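Local coordinates for protein putative ABC transporter subunit, substrate-binding component (Rhodopseudomonas palustris, PDB 4EVQ) that binds 4-hydroxybenzoate and probably delivers it, as the substrate-binding component of an ABC transporter, for uptake of lignin-derived aromatic compounds, at residues Leu32-Ile36 with Asp287-Val291; Val182-Ile186 with Glu201-Leu205; Leu299-Val304 with Leu317-Met321. One frame throughout, in Å; residues are numbered along the deposited sequence.

Contact 1. Residues Leu32-Ile36 with Asp287-Val291. With PHB (p-hydroxybenzoic acid), chain H.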
ATOM      1  N   LEU A  32       3.791  -8.999  -3.520  1.00  7.43           N
ATOM      2  CA  LEU A  32       3.709  -7.534  -3.396  1.00  7.64           C
ATOM      3  C   LEU A  32       5.093  -6.930  -3.701  1.00  8.47           C
ATOM      4  O   LEU A  32       5.182  -5.923  -4.382  1.00  9.13           O
ATOM      5  CB  LEU A  32       3.260  -7.127  -1.987  1.00  7.32           C
ATOM      6  CG  LEU A  32       1.774  -7.289  -1.646  1.00  8.18           C
ATOM      7  CD1 LEU A  32       1.292  -8.743  -1.724  1.00 10.07           C
ATOM      8  CD2 LEU A  32       1.500  -6.708  -0.287  1.00  8.88           C
ATOM      9  N   GLY A  33       6.169  -7.539  -3.174  1.00  8.44           N
ATOM     10  CA  GLY A  33       7.514  -7.058  -3.511  1.00  9.33           C
ATOM     11  C   GLY A  33       7.780  -7.137  -5.004  1.00  8.54           C
ATOM     12  O   GLY A  33       8.393  -6.236  -5.600  1.00  9.97           O
ATOM     13  N   GLU A  34       7.347  -8.230  -5.612  1.00  8.19           N
ATOM     14  CA  GLU A  34       7.448  -8.402  -7.052  1.00  9.22           C
ATOM     15  C   GLU A  34       6.676  -7.306  -7.815  1.00  9.88           C
ATOM     16  O   GLU A  34       7.197  -6.703  -8.759  1.00 10.29           O
ATOM     17  CB  GLU A  34       6.926  -9.769  -7.483  1.00 10.82           C
ATOM     18  CG  GLU A  34       6.900 -10.022  -9.008  1.00 12.50           C
ATOM     19  CD  GLU A  34       6.307 -11.372  -9.329  1.00 17.89           C
ATOM     20  OE1 GLU A  34       5.098 -11.595  -9.113  1.00 19.61           O
ATOM     21  OE2 GLU A  34       7.072 -12.228  -9.790  1.00 22.65           O
ATOM     22  N   ALA A  35       5.420  -7.059  -7.436  1.00  9.52           N
ATOM     23  CA  ALA A  35       4.623  -6.040  -8.127  1.00  8.74           C
ATOM     24  C   ALA A  35       5.233  -4.633  -8.022  1.00  7.88           C
ATOM     25  O   ALA A  35       5.244  -3.894  -8.998  1.00  8.40           O
ATOM     26  CB  ALA A  35       3.207  -6.050  -7.568  1.00  9.09           C
ATOM     27  N   ILE A  36       5.702  -4.281  -6.842  1.00  6.44           N
ATOM     28  CA  ILE A  36       6.323  -2.959  -6.640  1.00  6.99           C
ATOM     29  C   ILE A  36       7.571  -2.838  -7.491  1.00  8.40           C
ATOM     30  O   ILE A  36       7.808  -1.796  -8.122  1.00  9.46           O
ATOM     31  CB  ILE A  36       6.641  -2.743  -5.140  1.00  7.65           C
ATOM     32  CG1 ILE A  36       5.316  -2.613  -4.343  1.00  8.02           C
ATOM     33  CG2 ILE A  36       7.519  -1.513  -4.944  1.00  9.04           C
ATOM     34  CD1 ILE A  36       5.523  -2.755  -2.865  1.00  8.52           C
ATOM     35  N   ASP A 287      -1.659  -4.248 -10.271  1.00  8.13           N
ATOM     36  CA  ASP A 287      -2.495  -3.933  -9.115  1.00  8.48           C
ATOM     37  C   ASP A 287      -1.952  -2.715  -8.398  1.00  7.85           C
ATOM     38  O   ASP A 287      -1.019  -2.034  -8.878  1.00  8.02           O
ATOM     39  CB  ASP A 287      -2.658  -5.150  -8.206  1.00  9.93           C
ATOM     40  CG  ASP A 287      -1.373  -5.619  -7.626  1.00 11.46           C
ATOM     41  OD1 ASP A 287      -0.365  -4.920  -7.671  1.00 11.35           O
ATOM     42  OD2 ASP A 287      -1.333  -6.766  -7.104  1.00 16.34           O
ATOM     43  N   VAL A 288      -2.535  -2.413  -7.249  1.00  6.54           N
ATOM     44  CA  VAL A 288      -2.177  -1.180  -6.523  1.00  5.94           C
ATOM     45  C   VAL A 288      -0.712  -1.155  -6.169  1.00  6.47           C
ATOM     46  O   VAL A 288      -0.116  -0.072  -6.113  1.00  6.80           O
ATOM     47  CB  VAL A 288      -3.083  -0.997  -5.267  1.00  7.15           C
ATOM     48  CG1 VAL A 288      -2.808  -2.044  -4.195  1.00  7.20           C
ATOM     49  CG2 VAL A 288      -2.986   0.439  -4.719  1.00  7.98           C
ATOM     50  N   PHE A 289      -0.104  -2.308  -5.885  1.00  6.73           N
ATOM     51  CA  PHE A 289       1.292  -2.359  -5.499  1.00  6.45           C
ATOM     52  C   PHE A 289       2.159  -1.962  -6.656  1.00  6.43           C
ATOM     53  O   PHE A 289       3.136  -1.178  -6.492  1.00  7.15           O
ATOM     54  CB  PHE A 289       1.597  -3.764  -4.958  1.00  7.54           C
ATOM     55  CG  PHE A 289       0.613  -4.199  -3.908  1.00  7.42           C
ATOM     56  CD1 PHE A 289       0.610  -3.624  -2.665  1.00  7.85           C
ATOM     57  CD2 PHE A 289      -0.299  -5.205  -4.168  1.00  6.98           C
ATOM     58  CE1 PHE A 289      -0.332  -3.973  -1.706  1.00  6.89           C
ATOM     59  CE2 PHE A 289      -1.208  -5.602  -3.236  1.00  7.57           C
ATOM     60  CZ  PHE A 289      -1.244  -4.987  -2.013  1.00  7.83           C
ATOM     61  N   ALA A 290       1.842  -2.442  -7.856  1.00  7.17           N
ATOM     62  CA  ALA A 290       2.555  -1.998  -9.051  1.00  7.93           C
ATOM     63  C   ALA A 290       2.410  -0.507  -9.297  1.00  7.37           C
ATOM     64  O   ALA A 290       3.397   0.155  -9.659  1.00  8.04           O
ATOM     65  CB  ALA A 290       2.088  -2.770 -10.249  1.00  9.30           C
ATOM     66  N   VAL A 291       1.226   0.058  -9.077  1.00  7.27           N
ATOM     67  CA  VAL A 291       1.029   1.481  -9.220  1.00  7.48           C
ATOM     68  C   VAL A 291       1.906   2.233  -8.257  1.00  7.16           C
ATOM     69  O   VAL A 291       2.500   3.276  -8.613  1.00  8.16           O
ATOM     70  CB  VAL A 291      -0.436   1.842  -8.964  1.00  8.20           C
ATOM     71  CG1 VAL A 291      -0.654   3.345  -8.923  1.00  9.19           C
ATOM     72  CG2 VAL A 291      -1.346   1.248 -10.030  1.00  9.11           C
TER
HETATM   73  C1' PHB H 406       1.598  -3.192   5.740  1.00  6.09           C
HETATM   74  O1' PHB H 406       2.167  -3.988   6.521  1.00  6.61           O
HETATM   75  O2' PHB H 406       1.656  -1.908   5.891  1.00  7.16           O
HETATM   76  C1  PHB H 406       0.821  -3.660   4.573  1.00  5.93           C
HETATM   77  C2  PHB H 406       1.103  -4.912   4.024  1.00  6.44           C
HETATM   78  C3  PHB H 406       0.367  -5.366   2.942  1.00  6.91           C
HETATM   79  C4  PHB H 406      -0.632  -4.599   2.437  1.00  6.92           C
HETATM   80  C5  PHB H 406      -0.914  -3.346   2.949  1.00  6.17           C
HETATM   81  C6  PHB H 406      -0.185  -2.908   4.015  1.00  6.48           C
HETATM   82  O4  PHB H 406      -1.361  -5.025   1.388  1.00 13.73           O
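Phe-289 contributes the most surface to this helix-helix contact, and its ring meets Leu-32 face-on. Leu-32 CG lies 3.6 Å from the centroid of the Phe-289 ring and only 5° off the ring normal, a CH-pi contact near the ring centre; the CD2 branch then reaches over the rim, 3.6 Å from Phe-289 CE1. The opposite face carries Val-288 CG1, so the ring is clasped between two aliphatic groups. With CG beside the backbone N (chi1 -51°), the phenyl group runs toward the bound p-hydroxybenzoic acid, and Phe-289 CZ comes edge-on to within 3.4 Å of PHB O4. Leu-32 CD2 touches the same ligand, 3.7 Å from PHB C3. Without the ring, as with an alanine here, Leu-32 CG would probably lose the face it rests on and a gap would open beside the ligand hydroxyl.

Nearer the backbones, Ala-35 CB sits 3.8 Å from Phe-289 CB. Ile-36 CA and Ala-290 CA are 4.6 Å apart, an approach the small Ala-35 and Ala-290 side chains probably permit, and Ala-35 O receives a CA-H...O contact from Ala-290 CA at 3.3 Å.

Asp-287 OD1 accepts two weak N-capping bonds, from Phe-289 N and Ala-290 N, and also touches Ala-35 CB. The contact joins the starts of helices 30-46 and 288-306, with Ala-290 and Val-291 leaning on helix 269-282.

Contact 2. Residues Val182-Ile186 with Glu201-Leu205. With SO4 (sulfate ion), chain E.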
ATOM      1  N   VAL A 182     -19.013  -2.514  16.642  1.00 14.75           N
ATOM      2  CA  VAL A 182     -18.046  -3.548  16.281  1.00 13.78           C
ATOM      3  C   VAL A 182     -18.126  -4.543  17.424  1.00 13.74           C
ATOM      4  O   VAL A 182     -17.729  -4.263  18.558  1.00 15.77           O
ATOM      5  CB  VAL A 182     -16.650  -2.973  16.143  1.00 13.73           C
ATOM      6  CG1 VAL A 182     -15.699  -4.081  15.737  1.00 15.49           C
ATOM      7  CG2 VAL A 182     -16.655  -1.863  15.096  1.00 15.49           C
ATOM      8  N   VAL A 183     -18.674  -5.722  17.136  1.00 12.71           N
ATOM      9  CA  VAL A 183     -18.958  -6.658  18.222  1.00 13.52           C
ATOM     10  C   VAL A 183     -17.795  -7.564  18.612  1.00 14.00           C
ATOM     11  O   VAL A 183     -17.811  -8.171  19.682  1.00 16.13           O
ATOM     12  CB  VAL A 183     -20.229  -7.468  17.966  1.00 17.11           C
ATOM     13  CG1 VAL A 183     -21.437  -6.516  17.837  1.00 18.57           C
ATOM     14  CG2 VAL A 183     -20.127  -8.381  16.793  1.00 17.42           C
ATOM     15  N   LYS A 184     -16.787  -7.631  17.744  1.00 11.76           N
ATOM     16  CA  LYS A 184     -15.604  -8.422  18.030  1.00 11.42           C
ATOM     17  C   LYS A 184     -14.509  -8.066  17.059  1.00 11.07           C
ATOM     18  O   LYS A 184     -14.777  -7.831  15.903  1.00 10.91           O
ATOM     19  CB  LYS A 184     -15.906  -9.913  17.918  1.00 14.39           C
ATOM     20  CG  LYS A 184     -14.881 -10.836  18.560  1.00 14.96           C
ATOM     21  CD  LYS A 184     -14.953 -10.821  20.052  1.00 17.13           C
ATOM     22  CE  LYS A 184     -16.233 -11.446  20.549  1.00 18.38           C
ATOM     23  NZ  LYS A 184     -16.296 -11.482  22.053  1.00 21.12           N
ATOM     24  N   ASP A 185     -13.276  -8.047  17.556  1.00 11.12           N
ATOM     25  CA  ASP A 185     -12.087  -7.974  16.712  1.00 10.02           C
ATOM     26  C   ASP A 185     -11.335  -9.294  16.871  1.00  9.99           C
ATOM     27  O   ASP A 185     -10.855  -9.596  17.962  1.00 12.17           O
ATOM     28  CB  ASP A 185     -11.196  -6.809  17.121  1.00 11.52           C
ATOM     29  CG  ASP A 185     -11.910  -5.490  17.050  1.00 13.10           C
ATOM     30  OD1 ASP A 185     -12.352  -5.080  15.985  1.00 13.41           O
ATOM     31  OD2 ASP A 185     -12.061  -4.873  18.125  1.00 17.66           O
ATOM     32  N   ILE A 186     -11.252 -10.053  15.804  1.00  9.53           N
ATOM     33  CA  ILE A 186     -10.558 -11.330  15.816  1.00  9.53           C
ATOM     34  C   ILE A 186      -9.188 -11.115  15.142  1.00  9.47           C
ATOM     35  O   ILE A 186      -9.086 -10.467  14.084  1.00  8.79           O
ATOM     36  CB  ILE A 186     -11.360 -12.408  15.034  1.00  9.53           C
ATOM     37  CG1 ILE A 186     -12.771 -12.575  15.612  1.00 11.42           C
ATOM     38  CG2 ILE A 186     -10.617 -13.724  14.986  1.00 11.23           C
ATOM     39  CD1 ILE A 186     -13.697 -13.439  14.797  1.00 12.54           C
ATOM     40  N   GLU A 201     -16.513 -18.486  14.501  1.00 11.23           N
ATOM     41  CA  GLU A 201     -16.809 -17.447  15.474  1.00 10.41           C
ATOM     42  C   GLU A 201     -17.633 -16.336  14.860  1.00 11.66           C
ATOM     43  O   GLU A 201     -18.607 -15.884  15.438  1.00 12.06           O
ATOM     44  CB  GLU A 201     -15.521 -16.885  16.115  1.00 11.23           C
ATOM     45  CG  GLU A 201     -15.826 -15.963  17.284  1.00 12.29           C
ATOM     46  CD  GLU A 201     -14.624 -15.359  17.947  1.00 12.64           C
ATOM     47  OE1 GLU A 201     -13.485 -15.743  17.622  1.00 14.63           O
ATOM     48  OE2 GLU A 201     -14.836 -14.506  18.848  1.00 14.84           O
ATOM     49  N   ILE A 202     -17.253 -15.887  13.672  1.00 11.11           N
ATOM     50  CA  ILE A 202     -18.055 -14.913  12.941  1.00 11.71           C
ATOM     51  C   ILE A 202     -19.496 -15.372  12.791  1.00 12.14           C
ATOM     52  O   ILE A 202     -20.405 -14.608  13.081  1.00 13.10           O
ATOM     53  CB  ILE A 202     -17.442 -14.663  11.564  1.00 12.06           C
ATOM     54  CG1 ILE A 202     -16.198 -13.765  11.724  1.00 12.98           C
ATOM     55  CG2 ILE A 202     -18.462 -13.956  10.615  1.00 13.74           C
ATOM     56  CD1 ILE A 202     -15.280 -13.772  10.524  1.00 13.74           C
ATOM     57  N   ALA A 203     -19.709 -16.615  12.346  1.00 12.30           N
ATOM     58  CA  ALA A 203     -21.100 -17.097  12.221  1.00 12.73           C
ATOM     59  C   ALA A 203     -21.854 -16.966  13.544  1.00 13.83           C
ATOM     60  O   ALA A 203     -23.010 -16.523  13.594  1.00 15.66           O
ATOM     61  CB  ALA A 203     -21.110 -18.530  11.709  1.00 14.05           C
ATOM     62  N   SER A 204     -21.207 -17.347  14.627  1.00 13.38           N
ATOM     63  CA  SER A 204     -21.871 -17.370  15.928  1.00 13.45           C
ATOM     64  C   SER A 204     -22.253 -15.979  16.384  1.00 13.37           C
ATOM     65  O   SER A 204     -23.210 -15.825  17.143  1.00 15.59           O
ATOM     66  CB  SER A 204     -20.990 -18.030  16.990  1.00 14.30           C
ATOM     67  OG  SER A 204     -19.950 -17.174  17.443  1.00 15.45           O
ATOM     68  N   LEU A 205     -21.501 -14.965  15.959  1.00 12.97           N
ATOM     69  CA  LEU A 205     -21.728 -13.590  16.392  1.00 12.98           C
ATOM     70  C   LEU A 205     -22.811 -12.872  15.595  1.00 13.36           C
ATOM     71  O   LEU A 205     -23.240 -11.789  15.986  1.00 13.98           O
ATOM     72  CB  LEU A 205     -20.417 -12.777  16.278  1.00 11.86           C
ATOM     73  CG  LEU A 205     -19.360 -13.201  17.313  1.00 12.69           C
ATOM     74  CD1 LEU A 205     -17.973 -12.742  16.885  1.00 14.93           C
ATOM     75  CD2 LEU A 205     -19.685 -12.656  18.713  1.00 14.72           C
TER
HETATM   76  S   SO4 E 403     -13.136 -12.244  23.830  0.67 29.55           S
HETATM   77  O1  SO4 E 403     -11.780 -12.805  23.947  0.67 30.63           O
HETATM   78  O2  SO4 E 403     -13.795 -12.957  22.721  0.67 27.95           O
HETATM   79  O3  SO4 E 403     -13.101 -10.804  23.604  0.67 30.26           O
HETATM   80  O4  SO4 E 403     -13.876 -12.477  25.083  0.67 30.17           O
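Two torsion patterns bring Lys-184 and Glu-201 together. Glu-201 has CG trans to its backbone N (chi1 -171°) and stays extended beyond it, so its carboxylate reaches from the helix to the strand; the Lys-184 chain is bent at chi2 (73°) and again at chi3, so that CG, CD and CE pass across the carboxylate oxygen OE2 and NZ ends beyond it. The two side chains cross at about a right angle, with Glu-201 OE2 3.7 Å from Lys-184 CG. The touch is therefore made by the aliphatic part of the lysine. The charged ends do not meet: Lys-184 NZ stays 4.6 Å from Glu-201 OE2, a distance at which attraction may still be felt, and it donates instead to SO4 O2 at 3.0 Å. That sulfate probably comes from the crystallisation liquor.

The rest of the contact is mostly aliphatic. Leu-205 CD1 packs against Lys-184 CB at 3.7 Å, again crossing it nearly at right angles. Ile-186 arrives from the direction opposite to Glu-201, and its CD1 lies against the carboxylate on one side, 3.7 Å from Glu-201 OE1, and against Ile-202 CG1 on the other, at 4.0 Å. Within the helix, Glu-201 O accepts from both Leu-205 N and Ser-204 OG.

The axes of the two segments run antiparallel (173°) and approach to 9.9 Å, as expected for a helix laid on a sheet. Val-155 of strand 153-159 lies against Val-183, Ile-186, Ile-202 and Leu-205, which places the helix over this strand as well. Strand 181-188, helix 196-205 and strand 209-213 form a beta-alpha-beta crossover that passes over strand 153-159, a unit of the alternating alpha/beta lobes of periplasmic binding proteins.

Contact 3. Residues Leu299-Val304 with Leu317-Met321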
ATOM      1  N   LEU A 299       8.162   9.884  -8.683  1.00 11.34           N
ATOM      2  CA  LEU A 299       8.557  10.816  -7.651  1.00 10.84           C
ATOM      3  C   LEU A 299      10.080  10.963  -7.637  1.00 11.99           C
ATOM      4  O   LEU A 299      10.614  12.092  -7.547  1.00 13.66           O
ATOM      5  CB  LEU A 299       8.046  10.311  -6.305  1.00 11.75           C
ATOM      6  CG  LEU A 299       8.270  11.249  -5.129  1.00 12.54           C
ATOM      7  CD1 LEU A 299       7.549  12.595  -5.331  1.00 13.43           C
ATOM      8  CD2 LEU A 299       7.868  10.600  -3.808  1.00 13.51           C
ATOM      9  N   LEU A 300      10.809   9.852  -7.704  1.00 11.50           N
ATOM     10  CA  LEU A 300      12.251   9.918  -7.772  1.00 12.09           C
ATOM     11  C   LEU A 300      12.684  10.644  -9.000  1.00 13.51           C
ATOM     12  O   LEU A 300      13.638  11.457  -8.920  1.00 14.43           O
ATOM     13  CB  LEU A 300      12.832   8.500  -7.727  1.00 13.27           C
ATOM     14  CG  LEU A 300      14.373   8.446  -7.711  1.00 15.20           C
ATOM     15  CD1 LEU A 300      14.942   9.269  -6.567  1.00 16.34           C
ATOM     16  CD2 LEU A 300      14.849   7.008  -7.615  1.00 15.92           C
ATOM     17  N   ASP A 301      12.076  10.417 -10.149  1.00 13.91           N
ATOM     18  CA  ASP A 301      12.440  11.130 -11.366  1.00 15.76           C
ATOM     19  C   ASP A 301      12.309  12.627 -11.160  1.00 15.69           C
ATOM     20  O   ASP A 301      13.181  13.391 -11.608  1.00 15.57           O
ATOM     21  CB  ASP A 301      11.500  10.655 -12.504  1.00 17.00           C
ATOM     22  CG  ASP A 301      12.073  10.853 -13.912  1.00 22.22           C
ATOM     23  OD1 ASP A 301      13.251  11.123 -14.081  1.00 23.55           O
ATOM     24  OD2 ASP A 301      11.293  10.633 -14.862  1.00 24.78           O
ATOM     25  N   ALA A 302      11.258  13.078 -10.502  1.00 16.64           N
ATOM     26  CA  ALA A 302      11.050  14.493 -10.257  1.00 17.05           C
ATOM     27  C   ALA A 302      12.200  15.049  -9.429  1.00 16.65           C
ATOM     28  O   ALA A 302      12.720  16.172  -9.700  1.00 17.70           O
ATOM     29  CB  ALA A 302       9.730  14.727  -9.565  1.00 18.01           C
ATOM     30  N   GLY A 303      12.611  14.316  -8.398  1.00 15.71           N
ATOM     31  CA  GLY A 303      13.698  14.746  -7.530  1.00 15.60           C
ATOM     32  C   GLY A 303      15.011  14.815  -8.292  1.00 16.61           C
ATOM     33  O   GLY A 303      15.705  15.849  -8.259  1.00 17.22           O
ATOM     34  N   VAL A 304      15.369  13.772  -9.014  1.00 16.34           N
ATOM     35  CA  VAL A 304      16.645  13.715  -9.721  1.00 18.30           C
ATOM     36  C   VAL A 304      16.687  14.758 -10.844  1.00 18.77           C
ATOM     37  O   VAL A 304      17.710  15.423 -11.053  1.00 19.37           O
ATOM     38  CB  VAL A 304      16.917  12.308 -10.290  1.00 19.63           C
ATOM     39  CG1 VAL A 304      18.243  12.320 -11.019  1.00 20.28           C
ATOM     40  CG2 VAL A 304      16.958  11.296  -9.203  1.00 18.93           C
ATOM     41  N   LEU A 317      17.132  17.710  -3.762  1.00 16.12           N
ATOM     42  CA  LEU A 317      16.411  16.581  -4.311  1.00 14.48           C
ATOM     43  C   LEU A 317      15.153  16.279  -3.473  1.00 13.16           C
ATOM     44  O   LEU A 317      14.060  16.173  -4.020  1.00 13.38           O
ATOM     45  CB  LEU A 317      17.358  15.389  -4.345  1.00 13.83           C
ATOM     46  CG  LEU A 317      16.814  14.154  -5.112  1.00 16.11           C
ATOM     47  CD1 LEU A 317      17.964  13.249  -5.544  1.00 17.41           C
ATOM     48  CD2 LEU A 317      15.824  13.335  -4.289  1.00 17.28           C
ATOM     49  N   ASN A 318      15.297  16.220  -2.152  1.00 13.77           N
ATOM     50  CA  ASN A 318      14.156  15.928  -1.281  1.00 13.01           C
ATOM     51  C   ASN A 318      13.126  17.041  -1.346  1.00 13.97           C
ATOM     52  O   ASN A 318      11.927  16.781  -1.354  1.00 13.58           O
ATOM     53  CB  ASN A 318      14.640  15.698   0.156  1.00 14.27           C
ATOM     54  CG  ASN A 318      15.373  14.393   0.319  1.00 14.37           C
ATOM     55  OD1 ASN A 318      15.055  13.431  -0.306  1.00 14.91           O
ATOM     56  ND2 ASN A 318      16.346  14.371   1.187  1.00 17.18           N
ATOM     57  N   ALA A 319      13.580  18.304  -1.419  1.00 14.37           N
ATOM     58  CA  ALA A 319      12.603  19.398  -1.447  1.00 15.66           C
ATOM     59  C   ALA A 319      11.777  19.321  -2.750  1.00 16.73           C
ATOM     60  O   ALA A 319      10.587  19.634  -2.794  1.00 17.97           O
ATOM     61  CB  ALA A 319      13.315  20.759  -1.331  1.00 17.61           C
ATOM     62  N   ALA A 320      12.430  18.927  -3.831  1.00 16.47           N
ATOM     63  CA  ALA A 320      11.734  18.799  -5.090  1.00 16.38           C
ATOM     64  C   ALA A 320      10.692  17.685  -5.055  1.00 16.95           C
ATOM     65  O   ALA A 320       9.613  17.835  -5.625  1.00 17.62           O
ATOM     66  CB  ALA A 320      12.718  18.598  -6.212  1.00 16.57           C
HETATM   67  N   MSE A 321      11.012  16.578  -4.395  1.00 15.76           N
HETATM   68  CA  MSE A 321      10.030  15.521  -4.250  1.00 14.64           C
HETATM   69  C   MSE A 321       8.853  15.995  -3.412  1.00 15.06           C
HETATM   70  O   MSE A 321       7.707  15.647  -3.697  1.00 15.48           O
HETATM   71  CB  MSE A 321      10.703  14.298  -3.655  1.00 13.89           C
HETATM   72  CG  MSE A 321      11.689  13.691  -4.620  1.00 13.83           C
HETATM   73 SE   MSE A 321      12.122  11.805  -4.370  0.54 16.83          SE
HETATM   74  CE  MSE A 321      12.890  11.969  -2.632  1.00 16.85           C
TER
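The consecutive helices 288-306 and 314-322 cross at Gly-303 against the six-stranded sheet, where Leu-300 and Met-321 (here selenomethionine) rest on Ile-110, and Leu-299 and Met-321 on Phe-129. The segment axes come within 7.7 Å at a crossing angle of 130°. Gly-303, which faces Leu-317, Ala-320 and Met-321, makes this approach possible: its CA lies 3.7 Å from Met-321 CG, and its carbonyl carbon C is also 3.7 Å from Leu-317 CG. A beta carbon modelled at this glycine would fall 2.7 Å from Met-321 CG, a clash.

Met-321 has the largest buried area. Its CG stands beside the backbone N (chi1 -68°), which points the chain across helix 288-306 and brings SE to 3.5 Å from Leu-299 O and 3.9 Å from Leu-300 CA; the bend at chi3 then turns CE aside. Leu-299 crosses this chain at about a right angle, with CD1 4.0 Å from Met-321 CB. Val-304 adds a looser touch on Leu-317.

Aliphatic groups and the (seleno)methionine chain thus meet bare backbone round Gly-303; with no hydrogen bond between the two segments, the pair depends on close fit of shapes.

Contacts 1 and 3 are buried and share helix 288-306: its start meets helix 30-46 beside the ligand, and a later part meets helix 314-322, the two centres lying about 21 Å apart. Contact 2 is only partly buried, about 46 Å from contact 3 between centres and on the opposite side of the chain's centre; along the chain it is nested inside the loop closed by contact 1. The chemistry follows the location. Contact 1 sets one face of an aromatic ring on an aliphatic branch and its edge on the ligand's hydroxyl, contact 3 relies on a glycine and apolar fit, and contact 2 adds to its aliphatic packing a lysine and a glutamate that cross without a salt bridge, the lysine bound to a sulfate.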